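Local coordinates for protein aspartate carbamoyltransferase (Leishmania major, PDB 7K46) that probably catalyses transfer of the carbamoyl group from carbamoyl phosphate to aspartate, an early step of de novo pyrimidine biosynthesis, at residues Thr55-Glu60 / Gln97-Thr102. Residues are numbered along the deposited sequence; the frame is centred on the assembly and turned at random.
Sequences TPLFFE and QDTIRT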
loop_
_atom_site.group_PDB
_atom_site.type_symbol
_atom_site.label_atom_id
_atom_site.label_comp_id
_atom_site.label_asym_id
_atom_site.label_seq_id
_atom_site.Cartn_x
_atom_site.Cartn_y
_atom_site.Cartn_z
ATOM N N THR A 55 0.943 -8.551 -7.666
ATOM C CA THR A 55 1.393 -7.173 -7.870
ATOM C C THR A 55 0.506 -6.492 -8.901
ATOM O O THR A 55 0.498 -6.903 -10.078
ATOM C CB THR A 55 2.856 -7.078 -8.325
ATOM O OG1 THR A 55 3.711 -7.679 -7.350
ATOM C CG2 THR A 55 3.249 -5.607 -8.471
ATOM N N PRO A 56 -0.215 -5.436 -8.534
ATOM C CA PRO A 56 -0.876 -4.603 -9.545
ATOM C C PRO A 56 0.090 -3.583 -10.120
ATOM O O PRO A 56 0.923 -3.010 -9.409
ATOM C CB PRO A 56 -2.001 -3.908 -8.756
ATOM C CG PRO A 56 -1.945 -4.513 -7.340
ATOM C CD PRO A 56 -0.542 -4.998 -7.171
ATOM N N LEU A 57 -0.030 -3.365 -11.428
ATOM C CA LEU A 57 0.786 -2.389 -12.146
ATOM C C LEU A 57 -0.198 -1.518 -12.917
ATOM O O LEU A 57 -0.674 -1.910 -13.986
ATOM C CB LEU A 57 1.799 -3.074 -13.066
ATOM C CG LEU A 57 2.896 -2.181 -13.652
ATOM C CD1 LEU A 57 3.858 -1.707 -12.551
ATOM C CD2 LEU A 57 3.643 -2.910 -14.766
ATOM N N PHE A 58 -0.527 -0.352 -12.360
ATOM C CA PHE A 58 -1.603 0.488 -12.878
ATOM C C PHE A 58 -0.999 1.775 -13.424
ATOM O O PHE A 58 -0.498 2.613 -12.664
ATOM C CB PHE A 58 -2.650 0.768 -11.796
ATOM C CG PHE A 58 -3.720 -0.290 -11.692
ATOM C CD1 PHE A 58 -3.386 -1.633 -11.555
ATOM C CD2 PHE A 58 -5.066 0.063 -11.710
ATOM C CE1 PHE A 58 -4.376 -2.612 -11.457
ATOM C CE2 PHE A 58 -6.063 -0.908 -11.616
ATOM C CZ PHE A 58 -5.721 -2.244 -11.482
ATOM N N PHE A 59 -1.014 1.911 -14.747
ATOM C CA PHE A 59 -0.501 3.103 -15.405
ATOM C C PHE A 59 -1.542 4.206 -15.508
ATOM O O PHE A 59 -1.195 5.346 -15.835
ATOM C CB PHE A 59 0.023 2.754 -16.802
ATOM C CG PHE A 59 1.302 1.961 -16.784
ATOM C CD1 PHE A 59 1.279 0.589 -16.590
ATOM C CD2 PHE A 59 2.527 2.590 -16.958
ATOM C CE1 PHE A 59 2.451 -0.145 -16.566
ATOM C CE2 PHE A 59 3.705 1.856 -16.939
ATOM C CZ PHE A 59 3.661 0.485 -16.741
ATOM N N GLU A 60 -2.801 3.889 -15.257
ATOM C CA GLU A 60 -3.849 4.883 -15.117
ATOM C C GLU A 60 -4.599 4.594 -13.824
ATOM O O GLU A 60 -4.680 3.447 -13.381
ATOM C CB GLU A 60 -4.803 4.874 -16.322
ATOM C CG GLU A 60 -5.295 3.495 -16.723
ATOM C CD GLU A 60 -6.281 3.543 -17.875
ATOM O OE1 GLU A 60 -6.349 4.609 -18.530
ATOM O OE2 GLU A 60 -6.985 2.527 -18.119
ATOM N N GLN A 97 8.558 -4.185 -20.597
ATOM C CA GLN A 97 8.996 -5.573 -20.492
ATOM C C GLN A 97 9.893 -5.781 -19.279
ATOM O O GLN A 97 9.707 -6.737 -18.519
ATOM C CB GLN A 97 9.723 -6.000 -21.771
ATOM C CG GLN A 97 8.809 -6.153 -22.995
ATOM C CD GLN A 97 8.655 -4.864 -23.798
ATOM O OE1 GLN A 97 8.823 -3.755 -23.275
ATOM N NE2 GLN A 97 8.333 -5.009 -25.082
ATOM N N ASP A 98 10.881 -4.898 -19.084
ATOM C CA ASP A 98 11.770 -5.057 -17.934
ATOM C C ASP A 98 11.016 -4.904 -16.626
ATOM O O ASP A 98 11.342 -5.570 -15.634
ATOM C CB ASP A 98 12.923 -4.053 -17.994
ATOM C CG ASP A 98 14.011 -4.473 -18.966
ATOM O OD1 ASP A 98 13.895 -5.575 -19.558
ATOM O OD2 ASP A 98 14.976 -3.700 -19.146
ATOM N N THR A 99 10.004 -4.032 -16.596
ATOM C CA THR A 99 9.205 -3.891 -15.384
ATOM C C THR A 99 8.437 -5.171 -15.086
ATOM O O THR A 99 8.379 -5.611 -13.928
ATOM C CB THR A 99 8.255 -2.703 -15.518
ATOM O OG1 THR A 99 9.028 -1.507 -15.692
ATOM C CG2 THR A 99 7.388 -2.573 -14.261
ATOM N N ILE A 100 7.838 -5.778 -16.119
ATOM C CA ILE A 100 7.133 -7.048 -15.945
ATOM C C ILE A 100 8.076 -8.114 -15.394
ATOM O O ILE A 100 7.728 -8.852 -14.464
ATOM C CB ILE A 100 6.492 -7.487 -17.277
ATOM C CG1 ILE A 100 5.397 -6.490 -17.694
ATOM C CG2 ILE A 100 5.945 -8.928 -17.191
ATOM C CD1 ILE A 100 4.217 -6.404 -16.712
ATOM N N ARG A 101 9.276 -8.230 -15.976
ATOM C CA ARG A 101 10.255 -9.190 -15.462
ATOM C C ARG A 101 10.557 -8.932 -13.992
ATOM O O ARG A 101 10.759 -9.872 -13.212
ATOM C CB ARG A 101 11.552 -9.123 -16.268
ATOM C CG ARG A 101 11.389 -9.221 -17.780
ATOM C CD ARG A 101 12.130 -10.404 -18.301
ATOM N NE ARG A 101 12.322 -10.381 -19.747
ATOM C CZ ARG A 101 12.594 -11.469 -20.450
ATOM N NH1 ARG A 101 12.649 -12.659 -19.872
ATOM N NH2 ARG A 101 12.812 -11.363 -21.757
ATOM N N THR A 102 10.627 -7.658 -13.605
ATOM C CA THR A 102 10.860 -7.326 -12.205
ATOM C C THR A 102 9.727 -7.857 -11.325
ATOM O O THR A 102 9.978 -8.475 -10.283
ATOM C CB THR A 102 11.028 -5.806 -12.070
ATOM O OG1 THR A 102 12.151 -5.387 -12.864
ATOM C CG2 THR A 102 11.283 -5.404 -10.613
#
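In the carbamoyl-phosphate-binding domain, helix 96-104 packs on one face of the parallel sheet, and L57 of strand 53-58 meets it through T99 and I100. The contact is purely apolar. L57 points toward the helix, and with CG anti to its own backbone N (chi1 -168°) both methyls reach the helix surface. L57 CD2 lies 3.8 Å from T99 CG2 and 4.0 Å from I100 CD1, so this one methyl touches two successive residues of the helix; L57 CD1 also approaches T99 CG2, at 4.0 Å. The two branches of T99 part: the methyl faces the leucine, while OG1 turns away to hydrogen-bond E94. I100 reaches L57 with CD1, the tip of its side chain, which also packs on L110, A123 and V126, while L96, L103 and F83 extend the apolar surroundings of L57. Farther round the helix, D98 O accepts hydrogen bonds from T102 N and, at 2.9 Å, from T102 OG1, on opposite faces of its carbonyl plane. T102 OG1 also bonds R64 of a second subunit, where R291 forms a salt bridge with D98. Helix 96-104 thus lies between sheet and neighbouring subunit; a parallel sheet covered by helices is the alpha/beta architecture of this family's carbamoyl-phosphate-binding domain.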